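Uncharacterized protein (Paraburkholderia phytofirmans, PDB 5T11) is a periplasmic lipoprotein, PelC, that assembles as a dodecamer and probably guides export of the Pel polysaccharide across the outer membrane. Local coordinates at residues V7-G12 against W127-T132; V24-Y29 against S38-A43; E97-K102 against S139-V144. The protein carries 1 engineered substitution. All coordinates share one frame; numbering follows the deposited sequence.

Interaction 1: residues V7-G12 against W127-T132; sequences VRQTSG and WSATGT
An antiparallel strand pairing at the margin of this chain's sheet joins Val-7, Arg-8 and Gln-9 to Gly-131, Thr-130 and Ala-129. Strand 5-9 is an outermost strand of the chain's mixed sheet, and strand 125-134 is its neighbour. Arg-8 and Thr-130 form the hydrogen-bonded pair. Arg-8 N donates to Thr-130 O at 2.8 Å, and Thr-130 N returns a bond to Arg-8 O at 2.9 Å. In the non-hydrogen-bonded pair that follows, Gln-9 CG lies against Ala-129 CB at 3.5 Å. Gln-9, Ala-129 and Val-7 lie on the face covered by helix 141-152, where Gln-9 NE2 bonds Val-152 O. Thr-130 points to the other face, and its OG1 bonds Asn-45 of a neighbouring subunit.

Beyond Gln-9 the strand ends, but two more bonds follow. Thr-10 N donates to Ser-128 O at 3.0 Å, and Thr-10 OG1 takes the return bond. This oxygen sits between its own backbone N and carbonyl carbon (chi1 70°). There it accepts a hydrogen bond from Ser-128 N at 3.1 Å, in the place a backbone carbonyl would hold. The chain then passes the Trp-127 indole, with Gly-12 CA at the ring edge, 3.8 Å from Trp-127 CD1. A water closes this end: it donates to Thr-10 O and accepts from Trp-127 NE1 at 3.3 Å.

Interaction 2: residues V24-Y29 against S38-A43; sequences VSIANY and SAESIA
Ile-26 and Glu-40 carry this contact between strand 21-28 and helix 35-49. Both elements belong to the beta-alpha-beta unit completed by strand 55-57. The short segments run at 134° to each other, with axes 8.2 Å apart at closest approach.

The two side chains slide past each other in opposite directions. Ile-26 points from the strand to the helix, while Glu-40 reaches back from the helix to the strand backbone. They lie alongside each other on the way. Glu-40 CG touches Ile-26 CG1 at 3.6 Å and Ile-26 CD1 at 3.7 Å. Ile-26 CD1 runs on to the helix backbone and comes to 3.8 Å from Glu-40 N. Its chi2 of -179° extends it that far. The methyl of Ala-39 fills the neighbouring place on the helix: Ala-39 CB is 4.2 Å from Ile-26 CD1, and Ile-26 CG2 meets the same methyl. Phe-115 of strand 109-119 also packs on Ile-26.

Glu-40 is extended beyond CG, and its carboxylate arrives at the strand where Ser-25 leads into Ile-26. Ile-26 N donates to Glu-40 OE2 at 2.8 Å, with an N-H...O angle of 154°. The bond uses the anti lone pair of OE2, away from OE1. The same oxygen lies 3.1 Å from Ser-25 CA.

One acidic residue therefore does two jobs. Its aliphatic part packs on isoleucine, and its buried acid end takes a strand N-H. The N-H would help to offset the cost of burying the acid group, and probably favours its charged form. The bond anchors OE2 on the strand backbone, a polar link beside the apolar one.

Interaction 3: residues E97-K102 against S139-V144; sequences EEWRYK and SGLSSV
The backbones meet at Tyr-101 and Leu-141, with CA atoms 6.8 Å apart, where the chain beyond strand 90-99 passes the start of helix 141-152. Gly-140 is the N-cap residue, and Leu-141 begins the helix. Leu-141 points to the other segment and lodges between two aromatic side chains, crossing each at a slant. Its CD2 lies 3.7 Å from Trp-99 CD1, and its CD1 sits over a face of the indole. On its other flank, Leu-141 CB packs against Tyr-101 CZ at 3.5 Å. Ser-139 O lies at the edge of the tyrosine ring, in its plane, 3.8 Å from Tyr-101 CE1.

Tyr-101 CG lies beside its own backbone N (chi1 -64°), and the ring leads on to the helix start. There Leu-141 N donates to Tyr-101 OH at 2.9 Å, in an almost straight bond of 178°.

Tyr-101 OH is also hydrogen-bonded to Glu-98 OE2 of a neighbouring subunit. The other oxygen of that carboxylate accepts a bond from Ser-142 N. The contact therefore lies at a subunit interface of the dodecamer. With the hydroxyl accepting from Leu-141, its own proton is probably turned to Glu-98. The Ser-142 N-H, the tyrosine hydroxyl and the positive end of the helix would help to keep that glutamate charged.

Overall arrangement
All three interactions reach the same mixed sheet. Interaction 1 adds an outer strand, while interactions 2 and 3 dock two helices. Interactions 2 and 3 have centres about 14 Å apart and touch through Trp-99, whose CZ2 lies 3.7 Å from Ser-38 CB. Ala-39 and Ile-42 pack on the same indole, so Trp-99 sits between the two helices. The centre of interaction 1 is farther, about 16 Å from interaction 2 and 20 Å from interaction 3. Its nearest atoms come to about 9 Å and 5 Å from them, touching neither. Each interaction reaches a neighbouring subunit; Thr-132 OG1 of interaction 1 bonds Ser-143 OG of a neighbouring subunit, from its copy of segment 139-144.

Interaction 1: residues V7-G12 against W127-T132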
loop_
_atom_site.group_PDB
_atom_site.type_symbol
_atom_site.label_atom_id
_atom_site.label_comp_id
_atom_site.label_asym_id
_atom_site.label_seq_id
_atom_site.Cartn_x
_atom_site.Cartn_y
_atom_site.Cartn_z
ATOM N N VAL B 7 0.472 -32.786 -27.048
ATOM C CA VAL B 7 0.194 -32.348 -28.410
ATOM C C VAL B 7 -0.824 -33.307 -29.012
ATOM O O VAL B 7 -0.684 -34.526 -28.875
ATOM C CB VAL B 7 1.468 -32.303 -29.277
ATOM C CG1 VAL B 7 1.121 -32.025 -30.734
ATOM C CG2 VAL B 7 2.426 -31.254 -28.755
ATOM N N ARG B 8 -1.850 -32.760 -29.664
ATOM C CA ARG B 8 -2.827 -33.554 -30.401
ATOM C C ARG B 8 -3.022 -32.909 -31.766
ATOM O O ARG B 8 -3.396 -31.734 -31.843
ATOM C CB ARG B 8 -4.151 -33.644 -29.636
ATOM C CG ARG B 8 -4.018 -34.241 -28.235
ATOM C CD ARG B 8 -5.246 -33.953 -27.366
ATOM N NE ARG B 8 -6.466 -34.445 -27.998
ATOM C CZ ARG B 8 -7.002 -35.640 -27.771
ATOM N NH1 ARG B 8 -6.429 -36.477 -26.908
ATOM N NH2 ARG B 8 -8.112 -35.993 -28.408
ATOM N N GLN B 9 -2.755 -33.670 -32.833
ATOM C CA GLN B 9 -2.870 -33.206 -34.214
ATOM C C GLN B 9 -3.768 -34.145 -34.999
ATOM O O GLN B 9 -3.544 -35.359 -34.998
ATOM C CB GLN B 9 -1.504 -33.146 -34.907
ATOM C CG GLN B 9 -0.456 -32.309 -34.198
ATOM C CD GLN B 9 0.881 -33.000 -34.154
ATOM O OE1 GLN B 9 0.959 -34.224 -34.300
ATOM N NE2 GLN B 9 1.949 -32.221 -33.981
ATOM N N THR B 10 -4.758 -33.585 -35.692
ATOM C CA THR B 10 -5.516 -34.356 -36.669
ATOM C C THR B 10 -4.613 -34.760 -37.838
ATOM O O THR B 10 -3.419 -34.448 -37.886
ATOM C CB THR B 10 -6.703 -33.546 -37.184
ATOM O OG1 THR B 10 -6.225 -32.474 -38.010
ATOM C CG2 THR B 10 -7.488 -32.964 -36.021
ATOM N N SER B 11 -5.195 -35.465 -38.801
ATOM C CA SER B 11 -4.487 -35.674 -40.050
ATOM C C SER B 11 -4.689 -34.464 -40.958
ATOM O O SER B 11 -5.581 -33.636 -40.745
ATOM C CB SER B 11 -4.972 -36.938 -40.747
ATOM O OG SER B 11 -6.268 -36.737 -41.272
ATOM N N GLY B 12 -3.849 -34.367 -41.981
ATOM C CA GLY B 12 -3.902 -33.235 -42.876
ATOM C C GLY B 12 -3.171 -33.480 -44.178
ATOM O O GLY B 12 -2.420 -34.450 -44.318
ATOM N N TRP B 127 -6.893 -29.214 -41.315
ATOM C CA TRP B 127 -5.944 -29.702 -40.324
ATOM C C TRP B 127 -6.055 -28.806 -39.104
ATOM O O TRP B 127 -6.322 -27.605 -39.231
ATOM C CB TRP B 127 -4.511 -29.694 -40.882
ATOM C CG TRP B 127 -3.425 -30.080 -39.919
ATOM C CD1 TRP B 127 -2.863 -31.314 -39.771
ATOM C CD2 TRP B 127 -2.744 -29.212 -38.995
ATOM N NE1 TRP B 127 -1.888 -31.276 -38.805
ATOM C CE2 TRP B 127 -1.790 -29.997 -38.316
ATOM C CE3 TRP B 127 -2.851 -27.853 -38.683
ATOM C CZ2 TRP B 127 -0.953 -29.471 -37.328
ATOM C CZ3 TRP B 127 -2.018 -27.324 -37.694
ATOM C CH2 TRP B 127 -1.083 -28.132 -37.029
ATOM N N SER B 128 -5.861 -29.397 -37.928
ATOM C CA SER B 128 -5.879 -28.608 -36.703
ATOM C C SER B 128 -5.099 -29.359 -35.638
ATOM O O SER B 128 -4.850 -30.566 -35.758
ATOM C CB SER B 128 -7.312 -28.321 -36.234
ATOM O OG SER B 128 -8.045 -29.523 -36.020
ATOM N N ALA B 129 -4.721 -28.630 -34.589
ATOM C CA ALA B 129 -3.924 -29.221 -33.524
ATOM C C ALA B 129 -3.947 -28.321 -32.299
ATOM O O ALA B 129 -4.247 -27.125 -32.378
ATOM C CB ALA B 129 -2.478 -29.473 -33.964
ATOM N N THR B 130 -3.626 -28.931 -31.165
ATOM C CA THR B 130 -3.556 -28.303 -29.855
ATOM C C THR B 130 -2.274 -28.762 -29.175
ATOM O O THR B 130 -1.917 -29.951 -29.234
ATOM C CB THR B 130 -4.767 -28.677 -28.981
ATOM O OG1 THR B 130 -5.984 -28.357 -29.675
ATOM C CG2 THR B 130 -4.729 -27.927 -27.635
ATOM N N GLY B 131 -1.574 -27.814 -28.545
ATOM C CA GLY B 131 -0.348 -28.150 -27.844
ATOM C C GLY B 131 -0.244 -27.376 -26.545
ATOM O O GLY B 131 -0.654 -26.210 -26.491
ATOM N N THR B 132 0.271 -28.006 -25.487
ATOM C CA THR B 132 0.523 -27.325 -24.225
ATOM C C THR B 132 1.889 -27.757 -23.719
ATOM O O THR B 132 2.355 -28.854 -24.037
ATOM C CB THR B 132 -0.546 -27.633 -23.147
ATOM O OG1 THR B 132 -0.459 -29.014 -22.749
ATOM C CG2 THR B 132 -1.958 -27.344 -23.663
HETATM O O HOH W 1 -0.829 -34.329 -38.358
#

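Interaction 2: residues V24-Y29 against S38-A43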
loop_
_atom_site.group_PDB
_atom_site.type_symbol
_atom_site.label_atom_id
_atom_site.label_comp_id
_atom_site.label_asym_id
_atom_site.label_seq_id
_atom_site.Cartn_x
_atom_site.Cartn_y
_atom_site.Cartn_z
ATOM N N VAL B 24 -2.895 -15.750 -40.163
ATOM C CA VAL B 24 -3.963 -14.790 -39.925
ATOM C C VAL B 24 -4.318 -14.808 -38.440
ATOM O O VAL B 24 -4.548 -15.880 -37.869
ATOM C CB VAL B 24 -5.196 -15.118 -40.786
ATOM C CG1 VAL B 24 -6.460 -14.555 -40.176
ATOM C CG2 VAL B 24 -5.005 -14.607 -42.199
ATOM N N SER B 25 -4.353 -13.617 -37.835
ATOM C CA SER B 25 -4.935 -13.306 -36.529
ATOM C C SER B 25 -5.054 -14.496 -35.593
ATOM O O SER B 25 -6.083 -15.180 -35.554
ATOM C CB SER B 25 -6.317 -12.677 -36.697
ATOM O OG SER B 25 -7.249 -13.636 -37.165
ATOM N N ILE B 26 -3.994 -14.758 -34.848
ATOM C CA ILE B 26 -4.048 -15.714 -33.757
ATOM C C ILE B 26 -4.593 -14.993 -32.531
ATOM O O ILE B 26 -4.004 -14.014 -32.066
ATOM C CB ILE B 26 -2.665 -16.318 -33.498
ATOM C CG1 ILE B 26 -2.250 -17.121 -34.752
ATOM C CG2 ILE B 26 -2.681 -17.125 -32.193
ATOM C CD1 ILE B 26 -0.906 -17.818 -34.668
ATOM N N ALA B 27 -5.737 -15.458 -32.030
ATOM C CA ALA B 27 -6.438 -14.783 -30.947
ATOM C C ALA B 27 -5.649 -14.891 -29.645
ATOM O O ALA B 27 -4.913 -15.855 -29.406
ATOM C CB ALA B 27 -7.842 -15.373 -30.772
ATOM N N ASN B 28 -5.780 -13.878 -28.801
ATOM C CA ASN B 28 -5.049 -13.846 -27.539
ATOM C C ASN B 28 -6.064 -13.972 -26.414
ATOM O O ASN B 28 -6.809 -13.022 -26.128
ATOM C CB ASN B 28 -4.205 -12.573 -27.407
ATOM C CG ASN B 28 -3.335 -12.578 -26.134
ATOM O OD1 ASN B 28 -3.280 -13.577 -25.403
ATOM N ND2 ASN B 28 -2.656 -11.466 -25.873
ATOM N N TYR B 29 -6.107 -15.147 -25.788
ATOM C CA TYR B 29 -7.003 -15.365 -24.661
ATOM C C TYR B 29 -6.283 -15.278 -23.325
ATOM O O TYR B 29 -6.840 -15.673 -22.300
ATOM C CB TYR B 29 -7.719 -16.707 -24.808
ATOM C CG TYR B 29 -8.600 -16.759 -26.042
ATOM C CD1 TYR B 29 -9.258 -15.619 -26.499
ATOM C CD2 TYR B 29 -8.758 -17.942 -26.768
ATOM C CE1 TYR B 29 -10.060 -15.663 -27.639
ATOM C CE2 TYR B 29 -9.558 -17.986 -27.906
ATOM C CZ TYR B 29 -10.196 -16.844 -28.330
ATOM O OH TYR B 29 -10.987 -16.884 -29.444
ATOM N N SER B 38 3.022 -12.637 -31.007
ATOM C CA SER B 38 4.234 -13.428 -30.838
ATOM C C SER B 38 4.057 -14.810 -31.429
ATOM O O SER B 38 4.966 -15.326 -32.088
ATOM C CB SER B 38 4.617 -13.541 -29.355
ATOM O OG SER B 38 5.015 -12.267 -28.878
ATOM N N ALA B 39 2.898 -15.439 -31.189
ATOM C CA ALA B 39 2.665 -16.769 -31.755
ATOM C C ALA B 39 2.618 -16.714 -33.278
ATOM O O ALA B 39 3.068 -17.652 -33.947
ATOM C CB ALA B 39 1.381 -17.382 -31.207
ATOM N N GLU B 40 2.075 -15.627 -33.844
ATOM C CA GLU B 40 2.036 -15.493 -35.301
ATOM C C GLU B 40 3.446 -15.452 -35.880
ATOM O O GLU B 40 3.742 -16.131 -36.870
ATOM C CB GLU B 40 1.277 -14.229 -35.706
ATOM C CG GLU B 40 -0.218 -14.274 -35.538
ATOM C CD GLU B 40 -0.831 -12.878 -35.532
ATOM O OE1 GLU B 40 -0.060 -11.902 -35.665
ATOM O OE2 GLU B 40 -2.072 -12.757 -35.389
ATOM N N SER B 41 4.326 -14.643 -35.275
ATOM C CA SER B 41 5.700 -14.513 -35.757
ATOM C C SER B 41 6.458 -15.823 -35.622
ATOM O O SER B 41 7.148 -16.255 -36.555
ATOM C CB SER B 41 6.432 -13.406 -34.993
ATOM O OG SER B 41 5.850 -12.153 -35.275
ATOM N N ILE B 42 6.375 -16.454 -34.449
ATOM C CA ILE B 42 7.043 -17.738 -34.271
ATOM C C ILE B 42 6.479 -18.754 -35.255
ATOM O O ILE B 42 7.230 -19.504 -35.893
ATOM C CB ILE B 42 6.918 -18.222 -32.810
ATOM C CG1 ILE B 42 7.679 -17.293 -31.871
ATOM C CG2 ILE B 42 7.465 -19.659 -32.671
ATOM C CD1 ILE B 42 7.229 -17.405 -30.375
ATOM N N ALA B 43 5.152 -18.759 -35.436
ATOM C CA ALA B 43 4.538 -19.759 -36.308
ATOM C C ALA B 43 4.956 -19.551 -37.755
ATOM O O ALA B 43 5.249 -20.524 -38.467
ATOM C CB ALA B 43 3.012 -19.726 -36.188
#

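Interaction 3: residues E97-K102 against S139-V144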
loop_
_atom_site.group_PDB
_atom_site.type_symbol
_atom_site.label_atom_id
_atom_site.label_comp_id
_atom_site.label_asym_id
_atom_site.label_seq_id
_atom_site.Cartn_x
_atom_site.Cartn_y
_atom_site.Cartn_z
ATOM N N GLU B 97 -4.199 -19.922 -25.570
ATOM C CA GLU B 97 -4.958 -20.139 -24.340
ATOM C C GLU B 97 -4.153 -19.837 -23.088
ATOM O O GLU B 97 -4.741 -19.578 -22.028
ATOM C CB GLU B 97 -5.464 -21.594 -24.266
ATOM C CG GLU B 97 -6.550 -21.936 -25.303
ATOM C CD GLU B 97 -5.978 -22.266 -26.676
ATOM O OE1 GLU B 97 -4.852 -22.818 -26.734
ATOM O OE2 GLU B 97 -6.643 -21.961 -27.698
ATOM N N GLU B 98 -2.825 -19.862 -23.177
ATOM C CA GLU B 98 -1.986 -19.598 -22.017
ATOM C C GLU B 98 -0.595 -19.240 -22.507
ATOM O O GLU B 98 -0.088 -19.839 -23.464
ATOM C CB GLU B 98 -1.935 -20.814 -21.080
ATOM C CG GLU B 98 -1.033 -20.633 -19.880
ATOM C CD GLU B 98 -1.376 -21.588 -18.723
ATOM O OE1 GLU B 98 -1.565 -22.806 -18.977
ATOM O OE2 GLU B 98 -1.450 -21.110 -17.553
ATOM N N TRP B 99 0.016 -18.271 -21.843
ATOM C CA TRP B 99 1.302 -17.728 -22.259
ATOM C C TRP B 99 1.818 -16.830 -21.144
ATOM O O TRP B 99 1.704 -15.601 -21.230
ATOM C CB TRP B 99 1.130 -16.948 -23.562
ATOM C CG TRP B 99 2.381 -16.513 -24.315
ATOM C CD1 TRP B 99 3.273 -15.538 -23.949
ATOM C CD2 TRP B 99 2.808 -16.977 -25.614
ATOM N NE1 TRP B 99 4.241 -15.391 -24.921
ATOM C CE2 TRP B 99 3.986 -16.266 -25.947
ATOM C CE3 TRP B 99 2.327 -17.948 -26.506
ATOM C CZ2 TRP B 99 4.683 -16.484 -27.149
ATOM C CZ3 TRP B 99 3.019 -18.162 -27.698
ATOM C CH2 TRP B 99 4.184 -17.423 -28.007
ATOM N N ARG B 100 2.342 -17.421 -20.074
ATOM C CA ARG B 100 2.720 -16.636 -18.899
ATOM C C ARG B 100 3.764 -17.412 -18.117
ATOM O O ARG B 100 3.987 -18.604 -18.357
ATOM C CB ARG B 100 1.502 -16.346 -18.010
ATOM C CG ARG B 100 0.863 -17.636 -17.436
ATOM C CD ARG B 100 -0.224 -17.351 -16.397
ATOM N NE ARG B 100 0.319 -16.639 -15.231
ATOM C CZ ARG B 100 -0.361 -16.407 -14.114
ATOM N NH1 ARG B 100 -1.625 -16.821 -13.993
ATOM N NH2 ARG B 100 0.220 -15.765 -13.114
ATOM N N TYR B 101 4.407 -16.723 -17.172
ATOM C CA TYR B 101 5.057 -17.420 -16.067
ATOM C C TYR B 101 4.023 -17.593 -14.971
ATOM O O TYR B 101 3.220 -16.689 -14.715
ATOM C CB TYR B 101 6.277 -16.661 -15.523
ATOM C CG TYR B 101 7.411 -16.503 -16.524
ATOM C CD1 TYR B 101 8.351 -17.518 -16.699
ATOM C CD2 TYR B 101 7.537 -15.343 -17.304
ATOM C CE1 TYR B 101 9.391 -17.398 -17.615
ATOM C CE2 TYR B 101 8.590 -15.213 -18.238
ATOM C CZ TYR B 101 9.509 -16.253 -18.384
ATOM O OH TYR B 101 10.550 -16.166 -19.292
ATOM N N LYS B 102 4.009 -18.772 -14.349
ATOM C CA LYS B 102 3.187 -18.917 -13.164
ATOM C C LYS B 102 3.727 -17.989 -12.075
ATOM O O LYS B 102 4.851 -17.482 -12.154
ATOM C CB LYS B 102 3.145 -20.384 -12.696
ATOM C CG LYS B 102 2.315 -21.288 -13.645
ATOM C CD LYS B 102 2.589 -22.805 -13.466
ATOM C CE LYS B 102 2.380 -23.285 -12.056
ATOM N NZ LYS B 102 2.345 -24.811 -12.013
ATOM N N SER B 139 13.490 -22.171 -17.044
ATOM C CA SER B 139 13.316 -22.016 -18.479
ATOM C C SER B 139 12.694 -20.661 -18.830
ATOM O O SER B 139 12.109 -19.967 -17.991
ATOM C CB SER B 139 12.464 -23.148 -19.054
ATOM O OG SER B 139 11.471 -23.577 -18.148
ATOM N N GLY B 140 12.849 -20.291 -20.097
ATOM C CA GLY B 140 12.307 -19.054 -20.624
ATOM C C GLY B 140 10.977 -19.299 -21.307
ATOM O O GLY B 140 10.794 -20.296 -22.013
ATOM N N LEU B 141 10.037 -18.381 -21.074
ATOM C CA LEU B 141 8.743 -18.469 -21.739
ATOM C C LEU B 141 8.908 -18.554 -23.258
ATOM O O LEU B 141 8.320 -19.425 -23.910
ATOM C CB LEU B 141 7.893 -17.261 -21.343
ATOM C CG LEU B 141 6.509 -17.098 -21.966
ATOM C CD1 LEU B 141 5.701 -18.385 -21.834
ATOM C CD2 LEU B 141 5.783 -15.945 -21.290
ATOM N N SER B 142 9.705 -17.656 -23.847
ATOM C CA SER B 142 9.836 -17.722 -25.302
ATOM C C SER B 142 10.519 -19.015 -25.761
ATOM O O SER B 142 10.167 -19.541 -26.820
ATOM C CB SER B 142 10.568 -16.483 -25.842
ATOM O OG SER B 142 11.866 -16.338 -25.278
ATOM N N SER B 143 11.481 -19.551 -24.999
ATOM C CA SER B 143 12.047 -20.849 -25.368
ATOM C C SER B 143 10.973 -21.933 -25.376
ATOM O O SER B 143 10.889 -22.736 -26.313
ATOM C CB SER B 143 13.178 -21.239 -24.418
ATOM O OG SER B 143 14.361 -20.516 -24.701
ATOM N N VAL B 144 10.133 -21.968 -24.335
ATOM C CA VAL B 144 9.076 -22.970 -24.279
ATOM C C VAL B 144 8.089 -22.773 -25.428
ATOM O O VAL B 144 7.710 -23.727 -26.116
ATOM C CB VAL B 144 8.374 -22.937 -22.910
ATOM C CG1 VAL B 144 7.115 -23.769 -22.955
ATOM C CG2 VAL B 144 9.311 -23.476 -21.828
#